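Local coordinates for protein cytokinin riboside 5'-monophosphate phosphoribohydrolase (PDB 5ZBL) that belongs to the SLOG clan and folds as a Rossmann-like alpha/beta protein, with two chains in its assembly, at residues Q11-T17 with D108-P114; I43-Y47 with V58-F62; Q136-A140 with M185-P190. All coordinates share one frame; numbering follows the deposited sequence.

Interaction 1: Q11-T17 with D108-P114; sequences QRVTVFT and DGFIAMP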
loop_
_atom_site.group_PDB
_atom_site.type_symbol
_atom_site.label_atom_id
_atom_site.label_comp_id
_atom_site.label_asym_id
_atom_site.label_seq_id
_atom_site.Cartn_x
_atom_site.Cartn_y
_atom_site.Cartn_z
ATOM N N GLN A 11 19.873 14.700 -1.609
ATOM C CA GLN A 11 20.260 14.982 -3.003
ATOM C C GLN A 11 19.224 14.489 -4.008
ATOM O O GLN A 11 19.052 15.086 -5.084
ATOM C CB GLN A 11 21.651 14.390 -3.277
ATOM C CG GLN A 11 22.628 14.789 -2.162
ATOM C CD GLN A 11 24.078 14.722 -2.563
ATOM O OE1 GLN A 11 24.518 13.752 -3.152
ATOM N NE2 GLN A 11 24.836 15.754 -2.218
ATOM N N ARG A 12 18.506 13.426 -3.653
ATOM C CA ARG A 12 17.423 12.941 -4.489
ATOM C C ARG A 12 16.199 12.716 -3.673
ATOM O O ARG A 12 16.275 12.268 -2.524
ATOM C CB ARG A 12 17.828 11.653 -5.165
ATOM C CG ARG A 12 18.760 11.866 -6.353
ATOM C CD ARG A 12 19.809 10.783 -6.423
ATOM N NE ARG A 12 20.639 10.847 -5.208
ATOM C CZ ARG A 12 21.287 9.827 -4.644
ATOM N NH1 ARG A 12 21.220 8.598 -5.166
ATOM N NH2 ARG A 12 22.005 10.047 -3.535
ATOM N N VAL A 13 15.059 13.008 -4.278
ATOM C CA VAL A 13 13.790 12.571 -3.720
ATOM C C VAL A 13 13.082 11.619 -4.642
ATOM O O VAL A 13 12.955 11.869 -5.873
ATOM C CB VAL A 13 12.816 13.717 -3.386
ATOM C CG1 VAL A 13 13.362 14.538 -2.221
ATOM C CG2 VAL A 13 12.458 14.536 -4.641
ATOM N N THR A 14 12.560 10.554 -4.030
ATOM C CA THR A 14 11.782 9.554 -4.747
ATOM C C THR A 14 10.361 10.015 -4.644
ATOM O O THR A 14 9.879 10.265 -3.551
ATOM C CB THR A 14 11.968 8.154 -4.142
ATOM O OG1 THR A 14 13.315 7.752 -4.341
ATOM C CG2 THR A 14 11.087 7.114 -4.811
ATOM N N VAL A 15 9.705 10.165 -5.770
ATOM C CA VAL A 15 8.359 10.707 -5.772
ATOM C C VAL A 15 7.312 9.699 -6.200
ATOM O O VAL A 15 7.458 9.062 -7.231
ATOM C CB VAL A 15 8.257 11.975 -6.612
ATOM C CG1 VAL A 15 6.827 12.509 -6.594
ATOM C CG2 VAL A 15 9.183 13.028 -6.014
ATOM N N PHE A 16 6.277 9.529 -5.384
ATOM C CA PHE A 16 5.160 8.643 -5.759
ATOM C C PHE A 16 3.999 9.542 -6.169
ATOM O O PHE A 16 3.625 10.453 -5.387
ATOM C CB PHE A 16 4.701 7.792 -4.567
ATOM C CG PHE A 16 5.796 7.023 -3.876
ATOM C CD1 PHE A 16 6.763 6.336 -4.594
ATOM C CD2 PHE A 16 5.796 6.900 -2.489
ATOM C CE1 PHE A 16 7.756 5.606 -3.946
ATOM C CE2 PHE A 16 6.774 6.131 -1.838
ATOM C CZ PHE A 16 7.757 5.502 -2.561
ATOM N N THR A 17 3.411 9.290 -7.333
ATOM C CA THR A 17 2.269 10.076 -7.751
ATOM C C THR A 17 1.426 9.408 -8.837
ATOM O O THR A 17 1.815 8.449 -9.451
ATOM C CB THR A 17 2.743 11.457 -8.214
ATOM O OG1 THR A 17 1.633 12.345 -8.395
ATOM C CG2 THR A 17 3.582 11.360 -9.494
ATOM N N ASP A 108 16.948 9.770 -1.331
ATOM C CA ASP A 108 17.379 10.105 0.023
ATOM C C ASP A 108 16.193 10.380 0.879
ATOM O O ASP A 108 16.328 10.551 2.080
ATOM C CB ASP A 108 18.354 11.278 -0.001
ATOM C CG ASP A 108 19.689 10.919 -0.725
ATOM O OD1 ASP A 108 20.440 10.014 -0.226
ATOM O OD2 ASP A 108 19.948 11.516 -1.806
ATOM N N GLY A 109 15.012 10.387 0.252
ATOM C CA GLY A 109 13.751 10.710 0.907
ATOM C C GLY A 109 12.602 10.450 -0.063
ATOM O O GLY A 109 12.844 10.251 -1.259
ATOM N N PHE A 110 11.379 10.473 0.472
ATOM C CA PHE A 110 10.163 10.067 -0.224
ATOM C C PHE A 110 9.119 11.169 -0.121
ATOM O O PHE A 110 8.924 11.731 0.965
ATOM C CB PHE A 110 9.615 8.807 0.411
ATOM C CG PHE A 110 10.538 7.626 0.320
ATOM C CD1 PHE A 110 10.698 6.946 -0.880
ATOM C CD2 PHE A 110 11.234 7.187 1.429
ATOM C CE1 PHE A 110 11.565 5.872 -0.974
ATOM C CE2 PHE A 110 12.104 6.092 1.353
ATOM C CZ PHE A 110 12.281 5.461 0.151
ATOM N N ILE A 111 8.470 11.477 -1.249
ATOM C CA ILE A 111 7.322 12.363 -1.296
ATOM C C ILE A 111 6.170 11.612 -1.986
ATOM O O ILE A 111 6.337 11.004 -3.043
ATOM C CB ILE A 111 7.624 13.612 -2.099
ATOM C CG1 ILE A 111 8.771 14.405 -1.450
ATOM C CG2 ILE A 111 6.433 14.568 -2.163
ATOM C CD1 ILE A 111 9.264 15.536 -2.356
ATOM N N ALA A 112 4.996 11.663 -1.363
ATOM C CA ALA A 112 3.811 11.121 -1.962
ATOM C C ALA A 112 2.925 12.330 -2.300
ATOM O O ALA A 112 2.570 13.131 -1.407
ATOM C CB ALA A 112 3.123 10.121 -1.037
ATOM N N MET A 113 2.664 12.470 -3.601
ATOM C CA MET A 113 1.782 13.477 -4.130
ATOM C C MET A 113 0.437 12.798 -4.364
ATOM O O MET A 113 0.330 11.584 -4.310
ATOM C CB MET A 113 2.332 14.009 -5.452
ATOM C CG MET A 113 3.770 14.541 -5.408
ATOM S SD MET A 113 4.153 15.739 -6.728
ATOM C CE MET A 113 3.498 14.934 -8.178
ATOM N N PRO A 114 -0.595 13.581 -4.684
ATOM C CA PRO A 114 -1.845 12.944 -5.042
ATOM C C PRO A 114 -1.678 11.847 -6.086
ATOM O O PRO A 114 -0.818 11.927 -6.968
ATOM C CB PRO A 114 -2.653 14.091 -5.631
ATOM C CG PRO A 114 -2.168 15.270 -4.834
ATOM C CD PRO A 114 -0.701 15.050 -4.704
#

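Interaction 2: I43-Y47 with V58-F62; sequences IDLVY and VADAF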
loop_
_atom_site.group_PDB
_atom_site.type_symbol
_atom_site.label_atom_id
_atom_site.label_comp_id
_atom_site.label_asym_id
_atom_site.label_seq_id
_atom_site.Cartn_x
_atom_site.Cartn_y
_atom_site.Cartn_z
ATOM N N ILE A 43 18.140 19.534 -5.830
ATOM C CA ILE A 43 17.584 18.213 -5.603
ATOM C C ILE A 43 17.024 17.599 -6.908
ATOM O O ILE A 43 16.284 18.274 -7.635
ATOM C CB ILE A 43 16.508 18.277 -4.522
ATOM C CG1 ILE A 43 17.129 18.726 -3.172
ATOM C CG2 ILE A 43 15.774 16.945 -4.435
ATOM C CD1 ILE A 43 16.092 19.097 -2.123
ATOM N N ASP A 44 17.356 16.322 -7.172
ATOM C CA ASP A 44 16.843 15.594 -8.331
ATOM C C ASP A 44 15.751 14.548 -8.054
ATOM O O ASP A 44 15.506 14.163 -6.920
ATOM C CB ASP A 44 18.018 14.956 -9.065
ATOM C CG ASP A 44 18.952 16.010 -9.686
ATOM O OD1 ASP A 44 18.444 17.024 -10.285
ATOM O OD2 ASP A 44 20.174 15.815 -9.546
ATOM N N LEU A 45 15.119 14.111 -9.132
ATOM C CA LEU A 45 13.929 13.238 -9.124
ATOM C C LEU A 45 14.260 11.758 -9.330
ATOM O O LEU A 45 14.943 11.374 -10.281
ATOM C CB LEU A 45 12.945 13.679 -10.230
ATOM C CG LEU A 45 11.682 12.831 -10.449
ATOM C CD1 LEU A 45 10.901 12.710 -9.151
ATOM C CD2 LEU A 45 10.783 13.409 -11.512
ATOM N N VAL A 46 13.751 10.923 -8.456
ATOM C CA VAL A 46 13.685 9.502 -8.726
ATOM C C VAL A 46 12.207 9.198 -8.714
ATOM O O VAL A 46 11.504 9.577 -7.754
ATOM C CB VAL A 46 14.348 8.672 -7.653
ATOM C CG1 VAL A 46 14.267 7.207 -8.029
ATOM C CG2 VAL A 46 15.813 9.105 -7.472
ATOM N N TYR A 47 11.731 8.532 -9.757
ATOM C CA TYR A 47 10.295 8.180 -9.844
ATOM C C TYR A 47 10.113 6.934 -10.699
ATOM O O TYR A 47 11.086 6.350 -11.179
ATOM C CB TYR A 47 9.459 9.372 -10.335
ATOM C CG TYR A 47 9.369 9.490 -11.843
ATOM C CD1 TYR A 47 10.507 9.453 -12.640
ATOM C CD2 TYR A 47 8.153 9.663 -12.474
ATOM C CE1 TYR A 47 10.426 9.532 -14.008
ATOM C CE2 TYR A 47 8.070 9.754 -13.850
ATOM C CZ TYR A 47 9.202 9.660 -14.614
ATOM O OH TYR A 47 9.128 9.770 -15.982
ATOM N N VAL A 58 5.567 15.758 -13.335
ATOM C CA VAL A 58 6.675 16.005 -12.391
ATOM C C VAL A 58 8.068 15.718 -13.037
ATOM O O VAL A 58 9.026 16.438 -12.813
ATOM C CB VAL A 58 6.460 15.283 -11.007
ATOM C CG1 VAL A 58 6.729 13.794 -11.095
ATOM C CG2 VAL A 58 7.342 15.880 -9.919
ATOM N N ALA A 59 8.144 14.675 -13.852
ATOM C CA ALA A 59 9.328 14.306 -14.611
ATOM C C ALA A 59 9.698 15.469 -15.531
ATOM O O ALA A 59 10.816 15.957 -15.452
ATOM C CB ALA A 59 9.085 13.039 -15.421
ATOM N N ASP A 60 8.739 15.923 -16.338
ATOM C CA ASP A 60 8.917 17.062 -17.256
ATOM C C ASP A 60 9.318 18.339 -16.590
ATOM O O ASP A 60 10.048 19.125 -17.194
ATOM C CB ASP A 60 7.606 17.361 -18.019
ATOM C CG ASP A 60 7.305 16.338 -19.126
ATOM O OD1 ASP A 60 8.170 15.464 -19.417
ATOM O OD2 ASP A 60 6.202 16.411 -19.707
ATOM N N ALA A 61 8.788 18.605 -15.394
ATOM C CA ALA A 61 9.054 19.863 -14.719
ATOM C C ALA A 61 10.441 19.914 -14.123
ATOM O O ALA A 61 11.054 21.011 -14.082
ATOM C CB ALA A 61 7.994 20.174 -13.664
ATOM N N PHE A 62 10.962 18.765 -13.684
ATOM C CA PHE A 62 12.332 18.701 -13.135
ATOM C C PHE A 62 13.293 18.895 -14.312
ATOM O O PHE A 62 14.295 19.622 -14.228
ATOM C CB PHE A 62 12.650 17.353 -12.456
ATOM C CG PHE A 62 12.431 17.307 -10.966
ATOM C CD1 PHE A 62 11.178 17.040 -10.436
ATOM C CD2 PHE A 62 13.509 17.375 -10.088
ATOM C CE1 PHE A 62 10.987 16.911 -9.066
ATOM C CE2 PHE A 62 13.320 17.265 -8.712
ATOM C CZ PHE A 62 12.053 16.999 -8.213
#

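Interaction 3: Q136-A140 with M185-P190; sequences QKPVA and MQTWTP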
loop_
_atom_site.group_PDB
_atom_site.type_symbol
_atom_site.label_atom_id
_atom_site.label_comp_id
_atom_site.label_asym_id
_atom_site.label_seq_id
_atom_site.Cartn_x
_atom_site.Cartn_y
_atom_site.Cartn_z
ATOM N N GLN A 136 15.909 4.716 7.318
ATOM C CA GLN A 136 15.333 5.823 8.079
ATOM C C GLN A 136 15.536 7.118 7.301
ATOM O O GLN A 136 16.489 7.865 7.522
ATOM C CB GLN A 136 15.857 5.874 9.520
ATOM C CG GLN A 136 15.181 4.835 10.437
ATOM C CD GLN A 136 14.720 5.388 11.789
ATOM O OE1 GLN A 136 15.455 6.116 12.465
ATOM N NE2 GLN A 136 13.499 5.024 12.194
ATOM N N LYS A 137 14.594 7.349 6.384
ATOM C CA LYS A 137 14.603 8.448 5.462
ATOM C C LYS A 137 13.287 9.182 5.643
ATOM O O LYS A 137 12.280 8.560 5.880
ATOM C CB LYS A 137 14.723 7.929 4.025
ATOM C CG LYS A 137 16.051 7.245 3.699
ATOM C CD LYS A 137 16.022 6.585 2.316
ATOM C CE LYS A 137 17.408 6.083 1.895
ATOM N NZ LYS A 137 17.350 5.371 0.589
ATOM N N PRO A 138 13.282 10.509 5.516
ATOM C CA PRO A 138 12.020 11.252 5.696
ATOM C C PRO A 138 10.969 10.876 4.658
ATOM O O PRO A 138 11.307 10.652 3.500
ATOM C CB PRO A 138 12.426 12.707 5.509
ATOM C CG PRO A 138 13.722 12.663 4.773
ATOM C CD PRO A 138 14.412 11.379 5.126
ATOM N N VAL A 139 9.728 10.752 5.114
ATOM C CA VAL A 139 8.561 10.514 4.231
ATOM C C VAL A 139 7.661 11.730 4.373
ATOM O O VAL A 139 7.355 12.153 5.493
ATOM C CB VAL A 139 7.819 9.260 4.616
ATOM C CG1 VAL A 139 6.632 9.004 3.680
ATOM C CG2 VAL A 139 8.788 8.096 4.603
ATOM N N ALA A 140 7.303 12.330 3.241
ATOM C CA ALA A 140 6.517 13.553 3.246
ATOM C C ALA A 140 5.263 13.396 2.401
ATOM O O ALA A 140 5.310 12.839 1.306
ATOM C CB ALA A 140 7.341 14.705 2.733
ATOM N N MET A 185 12.127 18.192 4.942
ATOM C CA MET A 185 12.893 17.006 4.533
ATOM C C MET A 185 14.434 17.265 4.617
ATOM O O MET A 185 15.197 16.353 4.924
ATOM C CB MET A 185 12.502 16.540 3.095
ATOM C CG MET A 185 11.087 15.956 2.911
ATOM S SD MET A 185 10.650 15.540 1.188
ATOM C CE MET A 185 11.582 14.028 1.070
ATOM N N GLN A 186 14.878 18.493 4.360
ATOM C CA GLN A 186 16.317 18.862 4.458
ATOM C C GLN A 186 16.836 18.881 5.891
ATOM O O GLN A 186 17.942 18.375 6.165
ATOM C CB GLN A 186 16.581 20.219 3.794
ATOM C CG GLN A 186 16.527 20.186 2.276
ATOM C CD GLN A 186 16.666 21.569 1.643
ATOM O OE1 GLN A 186 15.946 22.516 1.981
ATOM N NE2 GLN A 186 17.574 21.679 0.689
ATOM N N THR A 187 16.029 19.423 6.805
ATOM C CA THR A 187 16.386 19.575 8.241
ATOM C C THR A 187 15.978 18.394 9.125
ATOM O O THR A 187 16.251 18.393 10.325
ATOM C CB THR A 187 15.818 20.906 8.844
ATOM O OG1 THR A 187 14.373 20.875 8.940
ATOM C CG2 THR A 187 16.261 22.092 7.981
ATOM N N TRP A 188 15.360 17.378 8.530
ATOM C CA TRP A 188 14.885 16.196 9.266
ATOM C C TRP A 188 16.026 15.285 9.769
ATOM O O TRP A 188 17.051 15.123 9.096
ATOM C CB TRP A 188 13.951 15.419 8.338
ATOM C CG TRP A 188 13.335 14.218 8.859
ATOM C CD1 TRP A 188 12.081 14.095 9.352
ATOM C CD2 TRP A 188 13.910 12.905 8.873
ATOM N NE1 TRP A 188 11.842 12.782 9.716
ATOM C CE2 TRP A 188 12.955 12.036 9.427
ATOM C CE3 TRP A 188 15.143 12.383 8.472
ATOM C CZ2 TRP A 188 13.192 10.674 9.584
ATOM C CZ3 TRP A 188 15.377 11.018 8.631
ATOM C CH2 TRP A 188 14.413 10.188 9.180
ATOM N N THR A 189 15.819 14.675 10.941
ATOM C CA THR A 189 16.699 13.621 11.465
ATOM C C THR A 189 15.870 12.564 12.207
ATOM O O THR A 189 14.735 12.840 12.633
ATOM C CB THR A 189 17.766 14.168 12.447
ATOM O OG1 THR A 189 17.121 14.843 13.536
ATOM C CG2 THR A 189 18.744 15.133 11.750
ATOM N N PRO A 190 16.432 11.350 12.363
ATOM C CA PRO A 190 15.817 10.328 13.214
ATOM C C PRO A 190 16.099 10.572 14.701
ATOM O O PRO A 190 15.233 10.313 15.543
ATOM C CB PRO A 190 16.503 9.047 12.746
ATOM C CG PRO A 190 17.865 9.505 12.347
ATOM C CD PRO A 190 17.630 10.829 11.673
#

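Interaction 1: Q11-T17 with D108-P114
Thr14 N gives its hydrogen to Gly109 O (2.8 Å) and Thr14 O receives one from Ile111 N (3.0 Å), setting strand 12-16 parallel beside strand 110-112 in the middle of a Rossmann-like sheet. Phe16 repeats the pattern with Ile111 O and Met113 N.

At the N-terminal end a carboxylate oxygen joins in, taking two backbone hydrogen bonds and a salt bridge. Asp108 OD2 accepts the backbone hydrogens of Gln11 (N to OD2, 3.2 Å) and of Arg12, the latter through the anti lone pair, and pairs with Arg12 NH2 (3.1 Å). Guanidinium and carboxylate planes stand 76° apart, and NH2 lies nearer OD2 than OD1, unlike a flat two-pronged pair. At the other end Thr17 OG1, anti to the backbone N (chi1 -169°), donates to Pro114 O at 2.9 Å.

Apolar groups pack on both faces. Phe16 and Phe110 share one, their rings 22° from parallel but slid apart, with Phe16 CZ 3.7 Å from Phe110 CD1; Val126 of helix 117-130 touches both. The other carries Val15 and Ile111, branched residues suited to a buried strand. Thr14 OG1 bonds to Met103 O, which lets a hydroxyl be buried here.

Polar clasps at each end of a buried, bonded core imply strands held in fixed register, and the shared oxygen probably favours a charged Asp108.

Interaction 2: I43-Y47 with V58-F62
Val58 O accepts a hydrogen from Phe62 N at 3.1 Å, an ordinary helical turn, and the same oxygen is touched from the strand side by Leu45 CD2, which comes within 3.7 Å of it. The two segments belong to one beta-alpha-beta unit, made of strand 44-47, helix 53-64 and strand 69-74, in which the helix runs back along the sheet. The short axes pass 9.1 Å apart at 158°, nearly antiparallel, as expected where a chain reverses between parallel strands.

No hydrogen bond crosses the interface; it is held by packing. Leu45 is the strand's main contribution. Its CB sits over the centre of the Phe62 ring, 3.6 Å from the centroid and 6° off the normal, a CH-pi contact. Because CG is anti to the backbone N (chi1 176°), the isobutyl group runs on past the ring to the helix, where CD2 meets Ala59 CA at 3.5 Å. A leucine, long enough to span from sheet to helix, suits this place, while alanine at position 59 lets the strand come close to the helix backbone. At the ring's edge, in its plane, Ile43 O faces Phe62 CE2, a carbonyl oxygen against the mildly positive rim. From the neighbouring helix 25-40, Ala35, Ala38 and Val39 also pack on Phe62.

Tyr47 reaches the helix one turn before Phe62. Its hydroxyl is hydrogen-bonded to Gly50 O in the glycine-rich turn that leads into the helix, and Tyr47 OH rests 3.3 Å from the methyl carbon CB of Ala59.

Interaction 3: Q136-A140 with M185-P190
Trp188 lies flat against Pro138, and its chi1 of -179°, with CG anti to the backbone N, carries the indole from its CB across residues 136-138, just before strand 139-142. The five-membered ring comes first: Pro138 CB stands over it, 3.8 Å from the centroid and 15° off the normal, a CH-pi contact. CG and CD2 are the ring atoms nearest that carbon, with Pro138 CB 3.7 Å from Trp188 CD2. Farther out, Trp188 CE3 meets Pro138 CD at 3.6 Å. At the far rim CZ3 and CH2 reach the backbone of Gln136, whose O is 3.5 Å from Trp188 CZ3, near the ring plane. NE1 makes a weak hydrogen bond to Cys171 O. The opposite face has Pro190 N above its rim, which probably limits how far the indole can turn. Met185, a pliable side chain bent at its last torsion, brings SD to 3.7 Å from Ala140 CB.

The contact thus sets Met185, at the end of helix 178-186, against Ala140 of strand 139-142, and the tail after it against the loop leading into that strand, with Ile173 of strand 173-175, outermost in this chain's sheet, beside Pro138, Met185 and Trp188.

From the N terminus the chain lays down strand 12-16, passes through helix 25-40 and reaches strand 44-47, which interaction 2 joins to helix 53-64, closing a short loop. Much later, strand 110-112 returns beside the first strand, and interaction 1 closes the long loop that contains interaction 2. Interaction 3 follows in series, bringing the C-terminal tail back to strand 139-142. None of the loops cross. Strand 12-16 bonds to strand 44-47 through Val13 and Val15 with Val46, and strand 110-112 bonds to strand 139-142 through Ala140, so all three contacts meet in one parallel sheet. Met185 SD also packs on Ile111 CG1, linking interactions 1 and 3.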